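Local atomic coordinates of coiled-coil and C2 domain-containing protein 1-like (PDB entry 6EI6), a protein that binds phosphatidylinositol monophosphates and supports endosomal protein sorting by regulating ESCRT-III, probably by preventing inappropriate polymerisation of its core subunit Shrub. Residues A[118-124]-A[171-177]; A[111-117]-A[248-252]; A[224-230]-A[242-248]; A[140-144]-A[155-159]. Residues are numbered along the deposited sequence.

Contact 1: A[118-124]-A[171-177]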
loop_
_atom_site.group_PDB
_atom_site.type_symbol
_atom_site.label_atom_id
_atom_site.label_comp_id
_atom_site.label_asym_id
_atom_site.label_seq_id
_atom_site.Cartn_x
_atom_site.Cartn_y
_atom_site.Cartn_z
ATOM N N SER A 118 14.187 -0.414 9.431
ATOM C CA SER A 118 13.368 -0.456 10.634
ATOM C C SER A 118 12.338 0.664 10.692
ATOM O O SER A 118 11.646 0.794 11.704
ATOM C CB SER A 118 14.260 -0.389 11.875
ATOM O OG SER A 118 14.868 0.893 11.987
ATOM N N GLU A 119 12.208 1.460 9.636
ATOM C CA GLU A 119 11.467 2.711 9.688
ATOM C C GLU A 119 10.185 2.647 8.872
ATOM O O GLU A 119 10.207 2.297 7.684
ATOM C CB GLU A 119 12.325 3.868 9.184
ATOM C CG GLU A 119 13.198 4.426 10.263
ATOM C CD GLU A 119 13.907 5.690 9.852
ATOM O OE1 GLU A 119 14.003 5.977 8.624
ATOM O OE2 GLU A 119 14.369 6.400 10.782
ATOM N N LEU A 120 9.080 3.025 9.506
ATOM C CA LEU A 120 7.839 3.338 8.821
ATOM C C LEU A 120 7.626 4.839 8.892
ATOM O O LEU A 120 7.762 5.435 9.964
ATOM C CB LEU A 120 6.667 2.593 9.453
ATOM C CG LEU A 120 5.340 2.850 8.755
ATOM C CD1 LEU A 120 4.530 1.572 8.597
ATOM C CD2 LEU A 120 4.569 3.880 9.547
ATOM N N GLU A 121 7.296 5.444 7.757
ATOM C CA GLU A 121 7.029 6.870 7.675
ATOM C C GLU A 121 5.549 7.117 7.396
ATOM O O GLU A 121 4.947 6.442 6.555
ATOM C CB GLU A 121 7.876 7.519 6.582
ATOM C CG GLU A 121 7.707 9.022 6.507
ATOM C CD GLU A 121 8.586 9.650 5.461
ATOM O OE1 GLU A 121 9.680 10.144 5.829
ATOM O OE2 GLU A 121 8.183 9.636 4.269
ATOM N N ILE A 122 4.964 8.096 8.097
ATOM C CA ILE A 122 3.588 8.540 7.871
ATOM C C ILE A 122 3.622 9.990 7.409
ATOM O O ILE A 122 4.313 10.821 8.011
ATOM C CB ILE A 122 2.723 8.392 9.131
ATOM C CG1 ILE A 122 2.603 6.922 9.495
ATOM C CG2 ILE A 122 1.345 8.989 8.907
ATOM C CD1 ILE A 122 2.181 6.693 10.914
ATOM N N VAL A 123 2.893 10.291 6.337
ATOM C CA VAL A 123 2.831 11.634 5.776
ATOM C C VAL A 123 1.380 12.081 5.802
ATOM O O VAL A 123 0.524 11.456 5.161
ATOM C CB VAL A 123 3.375 11.686 4.345
ATOM C CG1 VAL A 123 3.368 13.110 3.844
ATOM C CG2 VAL A 123 4.786 11.084 4.277
ATOM N N VAL A 124 1.100 13.147 6.548
ATOM C CA VAL A 124 -0.202 13.801 6.506
ATOM C C VAL A 124 -0.081 14.902 5.459
ATOM O O VAL A 124 0.650 15.874 5.650
ATOM C CB VAL A 124 -0.614 14.350 7.880
ATOM C CG1 VAL A 124 -2.057 14.833 7.866
ATOM C CG2 VAL A 124 -0.443 13.287 8.960
ATOM N N GLU A 171 3.598 17.191 6.773
ATOM C CA GLU A 171 4.430 16.747 7.873
ATOM C C GLU A 171 4.602 15.246 7.817
ATOM O O GLU A 171 3.634 14.510 7.592
ATOM C CB GLU A 171 3.837 17.156 9.223
ATOM C CG GLU A 171 4.268 18.540 9.666
ATOM C CD GLU A 171 3.452 19.043 10.833
ATOM O OE1 GLU A 171 3.713 18.579 11.976
ATOM O OE2 GLU A 171 2.542 19.883 10.599
ATOM N N ARG A 172 5.842 14.821 8.048
ATOM C CA ARG A 172 6.257 13.431 8.031
ATOM C C ARG A 172 6.639 13.010 9.440
ATOM O O ARG A 172 7.316 13.755 10.154
ATOM C CB ARG A 172 7.448 13.235 7.089
ATOM C CG ARG A 172 7.440 14.128 5.860
ATOM C CD ARG A 172 8.499 13.707 4.821
ATOM N NE ARG A 172 8.071 14.036 3.447
ATOM C CZ ARG A 172 7.898 13.159 2.445
ATOM N NH1 ARG A 172 8.144 11.859 2.612
ATOM N NH2 ARG A 172 7.487 13.590 1.255
ATOM N N PHE A 173 6.221 11.815 9.841
ATOM C CA PHE A 173 6.584 11.265 11.140
ATOM C C PHE A 173 7.145 9.875 10.909
ATOM O O PHE A 173 6.595 9.113 10.111
ATOM C CB PHE A 173 5.377 11.199 12.109
ATOM C CG PHE A 173 4.536 12.466 12.140
ATOM C CD1 PHE A 173 3.633 12.754 11.120
ATOM C CD2 PHE A 173 4.644 13.363 13.185
ATOM C CE1 PHE A 173 2.873 13.913 11.136
ATOM C CE2 PHE A 173 3.879 14.521 13.207
ATOM C CZ PHE A 173 2.998 14.794 12.186
ATOM N N LYS A 174 8.251 9.550 11.573
ATOM C CA LYS A 174 8.887 8.247 11.430
ATOM C C LYS A 174 8.775 7.474 12.734
ATOM O O LYS A 174 8.856 8.049 13.819
ATOM C CB LYS A 174 10.355 8.382 11.028
ATOM C CG LYS A 174 10.591 8.902 9.596
ATOM C CD LYS A 174 12.086 8.835 9.236
ATOM C CE LYS A 174 12.462 9.807 8.124
ATOM N NZ LYS A 174 13.891 9.663 7.698
ATOM N N VAL A 175 8.575 6.170 12.643
ATOM C CA VAL A 175 8.531 5.341 13.835
ATOM C C VAL A 175 9.351 4.078 13.573
ATOM O O VAL A 175 9.643 3.725 12.425
ATOM C CB VAL A 175 7.072 5.009 14.250
ATOM C CG1 VAL A 175 6.504 3.877 13.410
ATOM C CG2 VAL A 175 7.009 4.670 15.717
ATOM N N ASP A 176 9.758 3.420 14.662
ATOM C CA ASP A 176 10.538 2.186 14.597
ATOM C C ASP A 176 9.621 0.971 14.639
ATOM O O ASP A 176 8.742 0.867 15.501
ATOM C CB ASP A 176 11.533 2.103 15.755
ATOM C CG ASP A 176 12.885 2.684 15.404
ATOM O OD1 ASP A 176 13.300 2.583 14.216
ATOM O OD2 ASP A 176 13.521 3.267 16.319
ATOM N N ILE A 177 9.848 0.045 13.719
ATOM C CA ILE A 177 9.173 -1.242 13.721
ATOM C C ILE A 177 10.237 -2.321 13.854
ATOM O O ILE A 177 11.422 -2.088 13.600
ATOM C CB ILE A 177 8.334 -1.452 12.446
ATOM C CG1 ILE A 177 9.255 -1.444 11.220
ATOM C CG2 ILE A 177 7.248 -0.384 12.339
ATOM C CD1 ILE A 177 8.556 -1.167 9.904
#
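Phe173 lies with its ring beside Val124, CE1 coming 4.0 Å from Val124 CG2, on the same sheet face as Leu120, Ile122 and Val175. The backbones beneath form an antiparallel pair: the strand axes approach to 4.6 Å at 157°, and Ile122 and Phe173 exchange reciprocal hydrogen bonds, Ile122 N to Phe173 O and Phe173 N to Ile122 O both 2.8 Å. Leu120 and Val175 repeat the pattern, while at the far end the return bond from Glu171 N to Val124 O is weak at 3.4 Å. The other face is mostly charged. Glu121 OE2 meets Arg172 NH1 at 2.8 Å in a salt bridge, and Glu119 OE1 reaches Lys174 NZ in a long one, 3.8 Å. Strand 171-176 is one of the two outermost strands of this four-stranded sheet of the C2 beta-sandwich. Strand 119-128 is bordered on its other side by strand 241-249; Ile122 and Val124 pack on Phe195 of strand 192-199 in the opposing sheet, and Leu120 and Ile177 on Phe188 of helix 182-190.

Contact 2: A[111-117]-A[248-252]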
loop_
_atom_site.group_PDB
_atom_site.type_symbol
_atom_site.label_atom_id
_atom_site.label_comp_id
_atom_site.label_asym_id
_atom_site.label_seq_id
_atom_site.Cartn_x
_atom_site.Cartn_y
_atom_site.Cartn_z
ATOM N N CYS A 111 13.495 0.022 -2.851
ATOM C CA CYS A 111 12.560 1.081 -3.242
ATOM C C CYS A 111 12.232 1.879 -1.993
ATOM O O CYS A 111 12.094 1.308 -0.916
ATOM C CB CYS A 111 11.291 0.537 -3.917
ATOM S SG CYS A 111 10.251 -0.673 -3.062
ATOM N N ASN A 112 12.187 3.198 -2.107
ATOM C CA ASN A 112 12.263 4.046 -0.911
ATOM C C ASN A 112 13.557 3.753 -0.141
ATOM O O ASN A 112 13.550 3.249 0.991
ATOM C CB ASN A 112 11.043 3.869 0.008
ATOM C CG ASN A 112 9.733 4.010 -0.718
ATOM O OD1 ASN A 112 9.657 4.675 -1.743
ATOM N ND2 ASN A 112 8.683 3.389 -0.183
ATOM N N THR A 113 14.684 4.066 -0.785
ATOM C CA THR A 113 15.966 3.957 -0.091
ATOM C C THR A 113 16.134 4.997 1.011
ATOM O O THR A 113 16.976 4.811 1.893
ATOM C CB THR A 113 17.125 4.100 -1.063
ATOM O OG1 THR A 113 16.955 5.317 -1.804
ATOM C CG2 THR A 113 17.160 2.927 -2.006
ATOM N N ASP A 114 15.361 6.087 0.975
ATOM C CA ASP A 114 15.397 7.131 2.001
ATOM C C ASP A 114 15.058 6.629 3.402
ATOM O O ASP A 114 15.185 7.405 4.354
ATOM C CB ASP A 114 14.420 8.242 1.630
ATOM C CG ASP A 114 13.101 7.688 1.111
ATOM O OD1 ASP A 114 12.425 6.948 1.864
ATOM O OD2 ASP A 114 12.745 7.964 -0.053
ATOM N N LEU A 115 14.639 5.376 3.561
ATOM C CA LEU A 115 14.143 4.874 4.833
ATOM C C LEU A 115 14.992 3.715 5.326
ATOM O O LEU A 115 15.357 2.825 4.559
ATOM C CB LEU A 115 12.688 4.399 4.713
ATOM C CG LEU A 115 11.514 5.299 5.091
ATOM C CD1 LEU A 115 11.675 6.719 4.585
ATOM C CD2 LEU A 115 10.269 4.693 4.493
ATOM N N THR A 116 15.277 3.715 6.616
ATOM C CA THR A 116 15.874 2.553 7.249
ATOM C C THR A 116 15.005 1.321 7.008
ATOM O O THR A 116 13.816 1.415 6.698
ATOM C CB THR A 116 16.046 2.822 8.752
ATOM O OG1 THR A 116 16.939 3.929 8.916
ATOM C CG2 THR A 116 16.611 1.628 9.515
ATOM N N ASP A 117 15.631 0.151 7.123
ATOM C CA ASP A 117 14.896 -1.105 7.191
ATOM C C ASP A 117 13.890 -1.115 8.337
ATOM O O ASP A 117 12.845 -1.772 8.241
ATOM C CB ASP A 117 15.890 -2.270 7.347
ATOM C CG ASP A 117 15.219 -3.638 7.245
ATOM O OD1 ASP A 117 14.876 -4.048 6.104
ATOM O OD2 ASP A 117 15.028 -4.288 8.304
ATOM N N ARG A 248 4.749 4.801 4.220
ATOM C CA ARG A 248 5.876 4.358 3.417
ATOM C C ARG A 248 6.824 3.514 4.244
ATOM O O ARG A 248 7.113 3.841 5.396
ATOM C CB ARG A 248 6.623 5.546 2.840
ATOM C CG ARG A 248 5.729 6.508 2.082
ATOM C CD ARG A 248 6.514 7.720 1.609
ATOM N NE ARG A 248 7.562 7.360 0.648
ATOM C CZ ARG A 248 8.868 7.396 0.920
ATOM N NH1 ARG A 248 9.296 7.771 2.129
ATOM N NH2 ARG A 248 9.750 7.062 -0.017
ATOM N N VAL A 249 7.325 2.438 3.640
ATOM C CA VAL A 249 8.387 1.630 4.227
ATOM C C VAL A 249 9.503 1.475 3.198
ATOM O O VAL A 249 9.329 1.763 2.009
ATOM C CB VAL A 249 7.886 0.258 4.702
ATOM C CG1 VAL A 249 7.016 0.434 5.919
ATOM C CG2 VAL A 249 7.120 -0.425 3.579
ATOM N N ARG A 250 10.677 1.065 3.692
ATOM C CA ARG A 250 11.811 0.836 2.799
ATOM C C ARG A 250 11.552 -0.342 1.862
ATOM O O ARG A 250 11.927 -0.305 0.691
ATOM C CB ARG A 250 13.089 0.602 3.605
ATOM C CG ARG A 250 13.998 -0.438 2.992
ATOM C CD ARG A 250 15.466 -0.230 3.310
ATOM N NE ARG A 250 16.058 0.748 2.396
ATOM C CZ ARG A 250 17.359 1.001 2.314
ATOM N NH1 ARG A 250 18.203 0.338 3.084
ATOM N NH2 ARG A 250 17.812 1.912 1.461
ATOM N N ASN A 251 10.923 -1.402 2.346
ATOM C CA ASN A 251 10.505 -2.462 1.442
ATOM C C ASN A 251 9.330 -3.179 2.080
ATOM O O ASN A 251 9.092 -3.024 3.284
ATOM C CB ASN A 251 11.663 -3.428 1.125
ATOM C CG ASN A 251 12.389 -3.898 2.364
ATOM O OD1 ASN A 251 13.465 -3.398 2.681
ATOM N ND2 ASN A 251 11.820 -4.868 3.066
ATOM N N PRO A 252 8.564 -3.948 1.305
ATOM C CA PRO A 252 7.391 -4.616 1.872
ATOM C C PRO A 252 7.766 -5.584 2.984
ATOM O O PRO A 252 8.882 -6.102 3.040
ATOM C CB PRO A 252 6.782 -5.347 0.672
ATOM C CG PRO A 252 7.255 -4.591 -0.526
ATOM C CD PRO A 252 8.616 -4.070 -0.165
HETATM O O HOH W 1 7.290 6.493 -1.957
#
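This is a mixed polar and packing contact in which the loop before strand 119-128 folds over the end of strand 241-249, at one end of a C2-domain sheet. A type I turn from Asn112 to Leu115 shapes the loop, and 564 Å² is buried between the segments. Arg250 is covered most: its CB lies 3.3 Å from Thr116 O, and its CA makes a CA-H...O contact with Asn112 O at 3.5 Å. Leu115 packs against the strand, its CD2 3.4 Å from Arg248 O and its CB 4.0 Å from Arg250 CB. Asn112 ND2 donates to Val249 O at 2.8 Å with an angle of 167°. Asp114 forms a salt bridge with Arg248, OD2 to NH2 3.1 Å and OD1 to NH1 3.2 Å. One water joins Asn112 OD1, at 3.0 Å, to Arg248 NE, at 2.8 Å. Arg248 NH1 also forms a salt bridge with Glu121 of strand 119-128, so the charge of the buried Arg248 is balanced from two parts of the chain.

Contact 3: A[224-230]-A[242-248]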
loop_
_atom_site.group_PDB
_atom_site.type_symbol
_atom_site.label_atom_id
_atom_site.label_comp_id
_atom_site.label_asym_id
_atom_site.label_seq_id
_atom_site.Cartn_x
_atom_site.Cartn_y
_atom_site.Cartn_z
ATOM N N CYS A 224 5.270 -0.976 -1.092
ATOM C CA CYS A 224 6.187 -0.239 -0.252
ATOM C C CYS A 224 5.673 1.152 0.080
ATOM O O CYS A 224 6.356 1.893 0.810
ATOM C CB CYS A 224 7.564 -0.176 -0.913
ATOM S SG CYS A 224 7.417 0.348 -2.577
ATOM N N GLU A 225 4.493 1.523 -0.420
ATOM C CA GLU A 225 3.826 2.706 0.087
ATOM C C GLU A 225 2.329 2.616 -0.154
ATOM O O GLU A 225 1.865 1.982 -1.107
ATOM C CB GLU A 225 4.393 3.993 -0.522
ATOM C CG GLU A 225 4.156 4.199 -1.983
ATOM C CD GLU A 225 5.295 3.657 -2.839
ATOM O OE1 GLU A 225 6.486 3.832 -2.470
ATOM O OE2 GLU A 225 4.989 3.028 -3.874
ATOM N N ILE A 226 1.578 3.248 0.750
ATOM C CA ILE A 226 0.160 3.550 0.572
ATOM C C ILE A 226 0.039 5.050 0.336
ATOM O O ILE A 226 0.688 5.845 1.025
ATOM C CB ILE A 226 -0.656 3.110 1.794
ATOM C CG1 ILE A 226 -0.550 1.600 1.983
ATOM C CG2 ILE A 226 -2.108 3.567 1.668
ATOM C CD1 ILE A 226 -0.987 1.108 3.361
ATOM N N HIS A 227 -0.740 5.441 -0.663
ATOM C CA HIS A 227 -0.979 6.860 -0.912
ATOM C C HIS A 227 -2.375 7.027 -1.499
ATOM O O HIS A 227 -2.628 6.657 -2.646
ATOM C CB HIS A 227 0.078 7.447 -1.832
ATOM C CG HIS A 227 -0.225 8.843 -2.280
ATOM N ND1 HIS A 227 0.241 9.364 -3.469
ATOM C CD2 HIS A 227 -0.964 9.825 -1.704
ATOM C CE1 HIS A 227 -0.187 10.609 -3.602
ATOM N NE2 HIS A 227 -0.924 10.910 -2.546
ATOM N N ASP A 228 -3.279 7.596 -0.719
ATOM C CA ASP A 228 -4.648 7.781 -1.166
ATOM C C ASP A 228 -5.235 8.971 -0.419
ATOM O O ASP A 228 -4.557 9.633 0.371
ATOM C CB ASP A 228 -5.458 6.506 -0.946
ATOM C CG ASP A 228 -6.362 6.187 -2.117
ATOM O OD1 ASP A 228 -6.647 7.118 -2.892
ATOM O OD2 ASP A 228 -6.776 5.014 -2.273
ATOM N N THR A 229 -6.505 9.248 -0.694
ATOM C CA THR A 229 -7.286 10.256 0.000
ATOM C C THR A 229 -8.536 9.569 0.540
ATOM O O THR A 229 -9.144 8.746 -0.155
ATOM C CB THR A 229 -7.659 11.391 -0.938
ATOM O OG1 THR A 229 -8.540 10.874 -1.926
ATOM C CG2 THR A 229 -6.451 11.933 -1.641
ATOM N N TYR A 230 -8.910 9.887 1.783
ATOM C CA TYR A 230 -9.923 9.121 2.503
ATOM C C TYR A 230 -11.007 10.034 3.068
ATOM O O TYR A 230 -10.749 11.187 3.424
ATOM C CB TYR A 230 -9.293 8.299 3.650
ATOM C CG TYR A 230 -8.169 7.387 3.211
ATOM C CD1 TYR A 230 -6.882 7.882 2.969
ATOM C CD2 TYR A 230 -8.391 6.031 3.033
ATOM C CE1 TYR A 230 -5.865 7.051 2.553
ATOM C CE2 TYR A 230 -7.374 5.189 2.630
ATOM C CZ TYR A 230 -6.121 5.705 2.389
ATOM O OH TYR A 230 -5.135 4.844 1.994
ATOM N N LYS A 242 -12.157 15.227 3.102
ATOM C CA LYS A 242 -11.241 14.112 2.920
ATOM C C LYS A 242 -9.865 14.480 3.446
ATOM O O LYS A 242 -9.516 15.659 3.559
ATOM C CB LYS A 242 -11.111 13.700 1.444
ATOM C CG LYS A 242 -12.337 13.042 0.854
ATOM C CD LYS A 242 -12.031 12.541 -0.539
ATOM C CE LYS A 242 -12.180 13.655 -1.555
ATOM N NZ LYS A 242 -13.485 13.512 -2.265
ATOM N N LEU A 243 -9.073 13.445 3.732
ATOM C CA LEU A 243 -7.685 13.594 4.149
ATOM C C LEU A 243 -6.791 12.765 3.228
ATOM O O LEU A 243 -7.092 11.601 2.940
ATOM C CB LEU A 243 -7.501 13.167 5.615
ATOM C CG LEU A 243 -6.133 13.433 6.246
ATOM C CD1 LEU A 243 -5.858 14.914 6.371
ATOM C CD2 LEU A 243 -6.019 12.775 7.589
ATOM N N GLU A 244 -5.701 13.362 2.762
ATOM C CA GLU A 244 -4.750 12.686 1.895
ATOM C C GLU A 244 -3.491 12.345 2.677
ATOM O O GLU A 244 -2.910 13.211 3.344
ATOM C CB GLU A 244 -4.399 13.547 0.690
ATOM C CG GLU A 244 -3.385 12.888 -0.199
ATOM C CD GLU A 244 -2.879 13.813 -1.266
ATOM O OE1 GLU A 244 -3.481 14.889 -1.450
ATOM O OE2 GLU A 244 -1.872 13.472 -1.918
ATOM N N VAL A 245 -3.045 11.097 2.550
ATOM C CA VAL A 245 -2.086 10.507 3.468
ATOM C C VAL A 245 -1.175 9.537 2.708
ATOM O O VAL A 245 -1.585 8.906 1.731
ATOM C CB VAL A 245 -2.877 9.826 4.605
ATOM C CG1 VAL A 245 -2.111 8.677 5.207
ATOM C CG2 VAL A 245 -3.249 10.851 5.663
ATOM N N LYS A 246 0.077 9.431 3.157
ATOM C CA LYS A 246 1.019 8.432 2.668
ATOM C C LYS A 246 1.526 7.589 3.832
ATOM O O LYS A 246 1.725 8.102 4.937
ATOM C CB LYS A 246 2.206 9.079 1.971
ATOM C CG LYS A 246 1.858 9.972 0.796
ATOM C CD LYS A 246 3.111 10.704 0.351
ATOM C CE LYS A 246 2.961 11.211 -1.065
ATOM N NZ LYS A 246 4.199 11.924 -1.482
ATOM N N ILE A 247 1.728 6.292 3.596
ATOM C CA ILE A 247 2.434 5.435 4.541
ATOM C C ILE A 247 3.506 4.678 3.775
ATOM O O ILE A 247 3.212 4.001 2.781
ATOM C CB ILE A 247 1.497 4.459 5.262
ATOM C CG1 ILE A 247 0.240 5.196 5.743
ATOM C CG2 ILE A 247 2.234 3.811 6.428
ATOM C CD1 ILE A 247 -0.719 4.292 6.468
ATOM N N ARG A 248 4.749 4.801 4.220
ATOM C CA ARG A 248 5.876 4.358 3.417
ATOM C C ARG A 248 6.824 3.514 4.244
ATOM O O ARG A 248 7.113 3.841 5.396
ATOM C CB ARG A 248 6.623 5.546 2.840
ATOM C CG ARG A 248 5.729 6.508 2.082
ATOM C CD ARG A 248 6.514 7.720 1.609
ATOM N NE ARG A 248 7.562 7.360 0.648
ATOM C CZ ARG A 248 8.868 7.396 0.920
ATOM N NH1 ARG A 248 9.296 7.771 2.129
ATOM N NH2 ARG A 248 9.750 7.062 -0.017
HETATM O O HOH W 1 7.290 6.493 -1.957
#
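Lys242 opens its side of an antiparallel strand pair in the C2 beta-sandwich; its CA lies 3.0 Å from Tyr230 O, a CA-H...O contact. Over the segments the axes run at 165° with a closest approach of 4.4 Å. Leu243 and Tyr230 form the first hydrogen-bonded pair, Leu243 N to Tyr230 O and Tyr230 N to Leu243 O both 2.8 Å; Leu243 packs on Phe195 and Ile197 of the opposing sheet. Glu244 follows on the other face, where its CB lies 3.5 Å from Thr229 CG2 and its OE2 accepts a 2.8 Å hydrogen bond from His227 NE2, while its OE1 forms a salt bridge with Arg126. Val245 N bonds Asp228 O at 3.0 Å, and the return bond from Asp228 N to Val245 O stretches to 3.3 Å. Lys246, opposite His227, places CE over the imidazole face, 4.0 Å from the centroid and 4° off the normal, a CH-pi contact. Ile247 pairs with Ile226 through two short backbone bonds, Ile226 N to Ile247 O 2.7 Å and Ile247 N to Ile226 O 2.8 Å, and both side chains lie on the face of Leu243 and Val245. At Arg248, whose guanidinium forms salt bridges with Glu121 and Asp114, a water accepts from NE at 2.8 Å and donates at 2.8 Å to Glu225 OE1, which is also hydrogen-bonded to His59.

Contact 4: A[140-144]-A[155-159]. With SO4 (sulfate ion), chain D.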
loop_
_atom_site.group_PDB
_atom_site.type_symbol
_atom_site.label_atom_id
_atom_site.label_comp_id
_atom_site.label_asym_id
_atom_site.label_seq_id
_atom_site.Cartn_x
_atom_site.Cartn_y
_atom_site.Cartn_z
ATOM N N THR A 140 -7.188 23.753 11.967
ATOM C CA THR A 140 -7.217 22.302 12.056
ATOM C C THR A 140 -5.828 21.762 12.342
ATOM O O THR A 140 -4.811 22.394 12.049
ATOM C CB THR A 140 -7.770 21.671 10.777
ATOM O OG1 THR A 140 -7.294 22.415 9.653
ATOM C CG2 THR A 140 -9.280 21.718 10.780
ATOM N N TYR A 141 -5.815 20.581 12.946
ATOM C CA TYR A 141 -4.615 19.787 13.142
ATOM C C TYR A 141 -5.053 18.326 13.159
ATOM O O TYR A 141 -6.233 18.020 13.356
ATOM C CB TYR A 141 -3.868 20.201 14.422
ATOM C CG TYR A 141 -4.593 19.850 15.694
ATOM C CD1 TYR A 141 -5.551 20.705 16.235
ATOM C CD2 TYR A 141 -4.336 18.657 16.348
ATOM C CE1 TYR A 141 -6.231 20.377 17.394
ATOM C CE2 TYR A 141 -5.015 18.321 17.503
ATOM C CZ TYR A 141 -5.964 19.188 18.021
ATOM O OH TYR A 141 -6.637 18.836 19.173
ATOM N N VAL A 142 -4.106 17.418 12.925
ATOM C CA VAL A 142 -4.401 15.995 12.784
ATOM C C VAL A 142 -3.561 15.219 13.790
ATOM O O VAL A 142 -2.347 15.418 13.867
ATOM C CB VAL A 142 -4.134 15.502 11.345
ATOM C CG1 VAL A 142 -4.613 14.073 11.163
ATOM C CG2 VAL A 142 -4.774 16.426 10.324
ATOM N N ARG A 143 -4.209 14.357 14.568
ATOM C CA ARG A 143 -3.528 13.418 15.442
ATOM C C ARG A 143 -3.333 12.087 14.733
ATOM O O ARG A 143 -4.233 11.605 14.037
ATOM C CB ARG A 143 -4.330 13.168 16.713
ATOM C CG ARG A 143 -4.597 14.387 17.549
ATOM C CD ARG A 143 -5.107 13.975 18.937
ATOM N NE ARG A 143 -5.272 15.129 19.814
ATOM C CZ ARG A 143 -4.267 15.818 20.354
ATOM N NH1 ARG A 143 -2.997 15.483 20.111
ATOM N NH2 ARG A 143 -4.534 16.857 21.140
ATOM N N VAL A 144 -2.167 11.479 14.939
ATOM C CA VAL A 144 -1.799 10.218 14.309
ATOM C C VAL A 144 -1.533 9.206 15.405
ATOM O O VAL A 144 -0.789 9.491 16.349
ATOM C CB VAL A 144 -0.563 10.369 13.409
ATOM C CG1 VAL A 144 -0.179 9.001 12.816
ATOM C CG2 VAL A 144 -0.810 11.423 12.314
ATOM N N LYS A 155 1.775 8.127 19.478
ATOM C CA LYS A 155 0.778 9.125 19.122
ATOM C C LYS A 155 1.499 10.440 18.901
ATOM O O LYS A 155 2.443 10.758 19.624
ATOM C CB LYS A 155 -0.297 9.298 20.223
ATOM C CG LYS A 155 -0.847 7.999 20.840
ATOM C CD LYS A 155 -2.363 8.088 21.089
ATOM C CE LYS A 155 -2.839 7.081 22.148
ATOM N NZ LYS A 155 -3.938 7.576 23.045
ATOM N N THR A 156 1.062 11.198 17.903
ATOM C CA THR A 156 1.645 12.501 17.627
ATOM C C THR A 156 0.595 13.330 16.902
ATOM O O THR A 156 -0.540 12.886 16.726
ATOM C CB THR A 156 2.947 12.383 16.821
ATOM O OG1 THR A 156 3.313 13.679 16.327
ATOM C CG2 THR A 156 2.774 11.453 15.630
ATOM N N LYS A 157 0.973 14.541 16.479
ATOM C CA LYS A 157 0.008 15.421 15.823
ATOM C C LYS A 157 0.719 16.436 14.937
ATOM O O LYS A 157 1.876 16.786 15.173
ATOM C CB LYS A 157 -0.875 16.158 16.843
ATOM C CG LYS A 157 -0.207 17.350 17.540
ATOM C CD LYS A 157 -1.227 18.202 18.283
ATOM C CE LYS A 157 -0.595 19.446 18.902
ATOM N NZ LYS A 157 -0.247 19.219 20.332
ATOM N N THR A 158 0.006 16.902 13.915
ATOM C CA THR A 158 0.523 17.932 13.032
ATOM C C THR A 158 0.414 19.298 13.700
ATOM O O THR A 158 -0.248 19.476 14.732
ATOM C CB THR A 158 -0.237 17.954 11.704
ATOM O OG1 THR A 158 -1.408 18.782 11.816
ATOM C CG2 THR A 158 -0.648 16.539 11.288
ATOM N N ASN A 159 1.059 20.283 13.077
ATOM C CA ASN A 159 0.914 21.665 13.506
ATOM C C ASN A 159 -0.539 22.086 13.344
ATOM O O ASN A 159 -1.394 21.281 12.964
ATOM C CB ASN A 159 1.819 22.598 12.690
ATOM C CG ASN A 159 3.277 22.547 13.124
ATOM O OD1 ASN A 159 3.635 21.932 14.139
ATOM N ND2 ASN A 159 4.130 23.201 12.347
HETATM S S SO4 D . -1.368 16.990 23.748
HETATM O O1 SO4 D . -1.164 17.396 22.352
HETATM O O2 SO4 D . -0.935 15.597 23.923
HETATM O O3 SO4 D . -0.591 17.865 24.639
HETATM O O4 SO4 D . -2.790 17.109 24.080
#
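Lys157 adopts a p rotamer at chi1 (78°) and then runs extended through chi2 and chi3, which carries CD to 3.7 Å from both Tyr141 CD2 and Arg143 NH1. Arg143, m at chi1 (-60°) and t at chi2 and chi3, rises from the same face, and the two basic ends share a sulfate, probably from the crystallisation liquor: Lys157 NZ to SO4 O1 is 2.9 Å, Arg143 NH1 to SO4 O1 a weak 3.5 Å. The strands form an antiparallel beta hairpin at the edge of the second sheet of the C2 sandwich, with axes 4.4 Å apart at 166°. Val144 and Thr156 are its hydrogen-bonded pair, Val144 N to Thr156 O 2.8 Å and Thr156 N to Val144 O 3.0 Å. Thr158, p at 86°, places OG1 to accept from Val142 N at 3.2 Å and to donate to Asn159 O at 2.8 Å, so a side-chain oxygen receives the Val142 amide. Tyr141 has chi1 at 69° (p), and its hydroxyl is hydrogen-bonded to Asp207.

Overall arrangement
Contacts 1, 2 and 3 all reach one antiparallel sheet, contact 2 through the end of strand 241-249. Strands 119-128 and 241-249 are neighbours in it: Val123 N lies 2.8 Å from Lys246 O, a probable hydrogen bond between contacts 1 and 3. Arg248 belongs to both contacts 2 and 3 and reaches contact 1 through its NH1, 3.0 Å from Glu121 OE2; water 1 is likewise common to contacts 2 and 3. Contact 4 lies in the opposing sheet and is nested along the chain inside contact 1, which it meets at Phe173 CE2, 3.3 Å from Thr156 OG1. It touches contact 3 at Leu243 CD2, 4.1 Å from Val142 CG1. Contacts 2 and 4 do not touch: their nearest atoms are about 11 Å apart.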